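Local coordinates for protein putative antitoxin VapB45 (Mycobacterium tuberculosis, PDB 5AF3) that possibly serves as the antitoxin of a type II toxin-antitoxin system, with VapC45 as its cognate toxin, at residues Tyr18-Ala23 with Val29-Leu34; Ile56-Pro61 with Gly106-Ala111. All blocks are in the same frame, centred on the assembly; numbering follows the deposited sequence.

Interaction 1: Tyr18-Ala23 with Val29-Leu34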
loop_
_atom_site.group_PDB
_atom_site.type_symbol
_atom_site.label_atom_id
_atom_site.label_comp_id
_atom_site.label_asym_id
_atom_site.label_seq_id
_atom_site.Cartn_x
_atom_site.Cartn_y
_atom_site.Cartn_z
ATOM N N TYR A 18 19.915 -3.293 3.235
ATOM C CA TYR A 18 18.649 -3.704 2.646
ATOM C C TYR A 18 18.878 -4.654 1.480
ATOM O O TYR A 18 19.727 -4.401 0.637
ATOM C CB TYR A 18 17.862 -2.468 2.163
ATOM C CG TYR A 18 17.609 -1.410 3.211
ATOM C CD1 TYR A 18 16.550 -1.541 4.097
ATOM C CD2 TYR A 18 18.444 -0.297 3.338
ATOM C CE1 TYR A 18 16.311 -0.591 5.073
ATOM C CE2 TYR A 18 18.217 0.673 4.305
ATOM C CZ TYR A 18 17.155 0.511 5.187
ATOM O OH TYR A 18 16.879 1.452 6.146
ATOM N N THR A 19 18.136 -5.770 1.431
ATOM C CA THR A 19 18.117 -6.601 0.215
ATOM C C THR A 19 17.208 -5.835 -0.760
ATOM O O THR A 19 16.465 -4.960 -0.316
ATOM C CB THR A 19 17.449 -7.965 0.459
ATOM O OG1 THR A 19 16.050 -7.763 0.725
ATOM C CG2 THR A 19 18.099 -8.713 1.633
ATOM N N LEU A 20 17.211 -6.199 -2.051
ATOM C CA LEU A 20 16.313 -5.510 -3.001
ATOM C C LEU A 20 14.854 -5.844 -2.733
ATOM O O LEU A 20 13.988 -5.012 -2.943
ATOM C CB LEU A 20 16.675 -5.745 -4.463
ATOM C CG LEU A 20 18.100 -5.331 -4.892
ATOM C CD1 LEU A 20 18.353 -5.703 -6.327
ATOM C CD2 LEU A 20 18.419 -3.837 -4.649
ATOM N N ALA A 21 14.605 -7.067 -2.277
ATOM C CA ALA A 21 13.273 -7.502 -1.845
ATOM C C ALA A 21 12.677 -6.586 -0.755
ATOM O O ALA A 21 11.514 -6.139 -0.857
ATOM C CB ALA A 21 13.352 -8.982 -1.345
ATOM N N GLU A 22 13.469 -6.316 0.281
ATOM C CA GLU A 22 13.029 -5.451 1.385
ATOM C C GLU A 22 12.774 -4.044 0.878
ATOM O O GLU A 22 11.736 -3.455 1.171
ATOM C CB GLU A 22 14.067 -5.400 2.519
ATOM C CG GLU A 22 14.116 -6.669 3.420
ATOM C CD GLU A 22 15.487 -6.911 4.067
ATOM O OE1 GLU A 22 16.394 -6.053 3.898
ATOM O OE2 GLU A 22 15.656 -7.967 4.759
ATOM N N ALA A 23 13.724 -3.517 0.090
ATOM C CA ALA A 23 13.619 -2.135 -0.384
ATOM C C ALA A 23 12.402 -1.967 -1.280
ATOM O O ALA A 23 11.723 -0.944 -1.248
ATOM C CB ALA A 23 14.912 -1.718 -1.089
ATOM N N VAL A 29 8.054 -0.138 -4.842
ATOM C CA VAL A 29 8.661 -0.067 -6.165
ATOM C C VAL A 29 8.943 -1.505 -6.535
ATOM O O VAL A 29 9.319 -2.299 -5.658
ATOM C CB VAL A 29 9.976 0.773 -6.194
ATOM C CG1 VAL A 29 11.000 0.207 -5.241
ATOM C CG2 VAL A 29 10.578 0.842 -7.633
ATOM N N PRO A 30 8.730 -1.879 -7.817
ATOM C CA PRO A 30 9.020 -3.247 -8.217
ATOM C C PRO A 30 10.454 -3.643 -7.980
ATOM O O PRO A 30 11.388 -2.856 -8.252
ATOM C CB PRO A 30 8.636 -3.275 -9.720
ATOM C CG PRO A 30 7.616 -2.222 -9.840
ATOM C CD PRO A 30 8.151 -1.107 -8.929
ATOM N N ARG A 31 10.651 -4.844 -7.426
ATOM C CA ARG A 31 11.990 -5.329 -7.254
ATOM C C ARG A 31 12.840 -5.302 -8.553
ATOM O O ARG A 31 14.048 -5.050 -8.499
ATOM C CB ARG A 31 11.992 -6.727 -6.647
ATOM C CG ARG A 31 13.374 -7.178 -6.229
ATOM C CD ARG A 31 13.552 -8.665 -6.529
ATOM N NE ARG A 31 14.971 -8.994 -6.674
ATOM C CZ ARG A 31 15.757 -9.393 -5.682
ATOM N NH1 ARG A 31 15.263 -9.543 -4.451
ATOM N NH2 ARG A 31 17.037 -9.649 -5.922
ATOM N N ALA A 32 12.229 -5.583 -9.701
ATOM C CA ALA A 32 13.017 -5.621 -10.935
ATOM C C ALA A 32 13.531 -4.223 -11.271
ATOM O O ALA A 32 14.639 -4.064 -11.811
ATOM C CB ALA A 32 12.182 -6.230 -12.121
ATOM N N THR A 33 12.725 -3.212 -10.940
ATOM C CA THR A 33 13.101 -1.824 -11.158
ATOM C C THR A 33 14.334 -1.486 -10.316
ATOM O O THR A 33 15.303 -0.902 -10.802
ATOM C CB THR A 33 11.887 -0.905 -10.879
ATOM O OG1 THR A 33 10.858 -1.228 -11.826
ATOM C CG2 THR A 33 12.222 0.553 -11.019
ATOM N N LEU A 34 14.293 -1.860 -9.040
ATOM C CA LEU A 34 15.416 -1.636 -8.146
ATOM C C LEU A 34 16.680 -2.337 -8.618
ATOM O O LEU A 34 17.773 -1.768 -8.531
ATOM C CB LEU A 34 15.075 -2.128 -6.725
ATOM C CG LEU A 34 14.117 -1.257 -5.922
ATOM C CD1 LEU A 34 13.973 -1.903 -4.567
ATOM C CD2 LEU A 34 14.635 0.179 -5.743
#
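A chi1 of -170° swings CG of Arg31 opposite the backbone N, and a bend at chi2 (-142°) carries the guanidinium across the side chain of Leu20 at about a right angle. The CB of Leu20 points toward segment 29-34. It lies over one face of the Arg31 guanidinium, 3.9 Å above the plane and over its centre. The aliphatic part of Arg31 joins in, with CG 4.0 Å from Leu20 CB. Arg31 NH1 ends beside the first turn of the helix, 3.7 Å from Ala21 CB. It also comes within 3.4 Å of Ala21 N, but both are donors and no hydrogen bond forms. Further in, Leu34 packs mainly through CD1, which is 3.6 Å from Ala23 CB and also rests near Leu20 O. Its CB faces Leu20 CD2 at 4.3 Å. Helices 20-27 and 31-38 follow each other closely in the chain, a pair consistent with the helix-turn-helix family to which this region is assigned. Leu70 of strand 68-70 touches Leu20 and Ala23, and Asn82 of helix 72-86 touches Val29. The start of helix 20-27 is fixed by a capping box, which satisfies the N-H of the cap residue Thr19 and that of Glu22 in the first turn. Glu22 N donates to Thr19 OG1 at 3.0 Å, and Thr19 N donates back to Glu22 OE1, also at 3.0 Å. The second bond is nearly straight (165°), though it meets OE1 from well above the carboxylate plane.

Interaction 2: Ile56-Pro61 with Gly106-Ala111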
loop_
_atom_site.group_PDB
_atom_site.type_symbol
_atom_site.label_atom_id
_atom_site.label_comp_id
_atom_site.label_asym_id
_atom_site.label_seq_id
_atom_site.Cartn_x
_atom_site.Cartn_y
_atom_site.Cartn_z
ATOM N N ILE A 56 22.271 3.768 -10.971
ATOM C CA ILE A 56 21.867 5.097 -10.539
ATOM C C ILE A 56 21.557 5.217 -9.032
ATOM O O ILE A 56 21.173 6.288 -8.539
ATOM C CB ILE A 56 20.686 5.675 -11.393
ATOM C CG1 ILE A 56 19.467 4.752 -11.373
ATOM C CG2 ILE A 56 21.163 5.943 -12.833
ATOM C CD1 ILE A 56 18.178 5.372 -12.042
ATOM N N ILE A 57 21.730 4.110 -8.309
ATOM C CA ILE A 57 21.721 4.146 -6.832
ATOM C C ILE A 57 22.972 3.485 -6.247
ATOM O O ILE A 57 23.641 2.685 -6.907
ATOM C CB ILE A 57 20.448 3.507 -6.224
ATOM C CG1 ILE A 57 20.336 2.009 -6.534
ATOM C CG2 ILE A 57 19.182 4.279 -6.706
ATOM C CD1 ILE A 57 19.077 1.323 -5.910
ATOM N N THR A 58 23.265 3.836 -5.001
ATOM C CA THR A 58 24.435 3.285 -4.316
ATOM C C THR A 58 24.096 1.853 -3.857
ATOM O O THR A 58 23.151 1.647 -3.089
ATOM C CB THR A 58 24.872 4.205 -3.139
ATOM O OG1 THR A 58 25.089 5.531 -3.641
ATOM C CG2 THR A 58 26.192 3.699 -2.445
ATOM N N ALA A 59 24.839 0.884 -4.389
ATOM C CA ALA A 59 24.692 -0.532 -4.042
ATOM C C ALA A 59 26.065 -1.147 -3.820
ATOM O O ALA A 59 27.054 -0.688 -4.380
ATOM C CB ALA A 59 23.957 -1.285 -5.129
ATOM N N LEU A 60 26.118 -2.201 -3.022
ATOM C CA LEU A 60 27.392 -2.856 -2.693
ATOM C C LEU A 60 27.227 -4.333 -2.981
ATOM O O LEU A 60 26.088 -4.831 -2.967
ATOM C CB LEU A 60 27.744 -2.630 -1.209
ATOM C CG LEU A 60 28.009 -1.188 -0.719
ATOM C CD1 LEU A 60 27.456 -0.937 0.692
ATOM C CD2 LEU A 60 29.490 -0.812 -0.791
ATOM N N PRO A 61 28.344 -5.053 -3.239
ATOM C CA PRO A 61 28.249 -6.494 -3.508
ATOM C C PRO A 61 27.679 -7.207 -2.270
ATOM O O PRO A 61 27.993 -6.807 -1.150
ATOM C CB PRO A 61 29.705 -6.892 -3.777
ATOM C CG PRO A 61 30.360 -5.620 -4.218
ATOM C CD PRO A 61 29.743 -4.601 -3.294
ATOM N N GLY A 106 26.260 18.189 -5.459
ATOM C CA GLY A 106 27.279 17.440 -4.706
ATOM C C GLY A 106 27.081 15.928 -4.688
ATOM O O GLY A 106 26.081 15.407 -5.197
ATOM N N PRO A 107 28.052 15.198 -4.099
ATOM C CA PRO A 107 27.948 13.747 -4.008
ATOM C C PRO A 107 26.599 13.321 -3.431
ATOM O O PRO A 107 26.013 14.005 -2.562
ATOM C CB PRO A 107 29.113 13.354 -3.072
ATOM C CG PRO A 107 30.124 14.495 -3.285
ATOM C CD PRO A 107 29.298 15.723 -3.487
ATOM N N HIS A 108 26.124 12.186 -3.923
ATOM C CA HIS A 108 24.835 11.621 -3.454
ATOM C C HIS A 108 23.744 12.703 -3.453
ATOM O O HIS A 108 22.946 12.802 -2.527
ATOM C CB HIS A 108 25.021 11.013 -2.029
ATOM C CG HIS A 108 25.975 9.857 -1.982
ATOM N ND1 HIS A 108 25.764 8.677 -2.671
ATOM C CD2 HIS A 108 27.150 9.695 -1.313
ATOM C CE1 HIS A 108 26.773 7.848 -2.438
ATOM N NE2 HIS A 108 27.623 8.442 -1.620
ATOM N N ALA A 109 23.729 13.564 -4.489
ATOM C CA ALA A 109 22.816 14.693 -4.517
ATOM C C ALA A 109 21.324 14.320 -4.301
ATOM O O ALA A 109 20.568 15.117 -3.756
ATOM C CB ALA A 109 22.956 15.446 -5.874
ATOM N N LEU A 110 20.912 13.150 -4.803
ATOM C CA LEU A 110 19.509 12.714 -4.604
ATOM C C LEU A 110 19.135 12.631 -3.131
ATOM O O LEU A 110 17.971 12.858 -2.764
ATOM C CB LEU A 110 19.235 11.376 -5.277
ATOM C CG LEU A 110 19.319 11.372 -6.810
ATOM C CD1 LEU A 110 19.050 10.007 -7.339
ATOM C CD2 LEU A 110 18.249 12.321 -7.337
ATOM N N ALA A 111 20.139 12.338 -2.299
ATOM C CA ALA A 111 19.951 12.224 -0.831
ATOM C C ALA A 111 20.349 13.506 -0.070
ATOM O O ALA A 111 20.425 13.530 1.159
ATOM C CB ALA A 111 20.708 11.006 -0.309
#
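Thr58 and His108 meet with their side chains crossing at about a right angle. The hydroxyl of Thr58 comes to the edge of the imidazole, near the ring plane, rather than over a face. OG1 of Thr58 is 3.1 Å from His108 CE1 and 3.4 Å from His108 ND1. The carbon atoms of Thr58 stand further back: CB and CG2 are each 4.2 Å from CE1 of His108. The threonine is turned with OG1 anti to its carbonyl carbon (chi1 -55°), and this puts the hydroxyl in front of the ring edge. On the other side, a chi1 of -63° brings the CE1 edge of His108 toward Thr58. The stronger polar partner of both groups is a third residue, Glu77 of helix 72-86. Thr58 OG1 is hydrogen-bonded to Glu77 OE1, and His108 ND1 to Glu77 OE2. One carboxylate thus holds the two side chains next to each other, with a different oxygen for each. The contact joins two irregular segments: the connection leading from helix 31-38 to strand 68-70, and the loop between helices 95-105 and 115-130. Both lie against helix 72-86, and the first belongs to the putative helix-turn-helix DNA-binding region. In the second, a short 3-10 segment begins at Ala109, and Ala111 N bonds back to His108 O at 2.9 Å. Beyond the Thr58-His108 pair the contact is thin: Leu110 CD1 lies 4.4 Å from the carbonyl O of Ile56, while Leu81 of helix 72-86 touches both Ile56 and Leu110.

The two contacts follow one another along the chain, and their centres lie about 15 Å apart. They meet directly in one place, where Leu34 O of interaction 1 packs 4.3 Å from Ile57 CD1 of interaction 2. Helix 72-86 is common to both: it touches Val29 in interaction 1, and Ile56, His108 and Leu110 in interaction 2. Strand 68-70 is shared as well, since Leu70 touches Leu20, Ala23 and Ile57. Interaction 1 pairs neighbouring helices within the putative DNA-binding region. Interaction 2 links that region to the loop after helix 95-105. Each centre is about 12 Å from the centre of the chain.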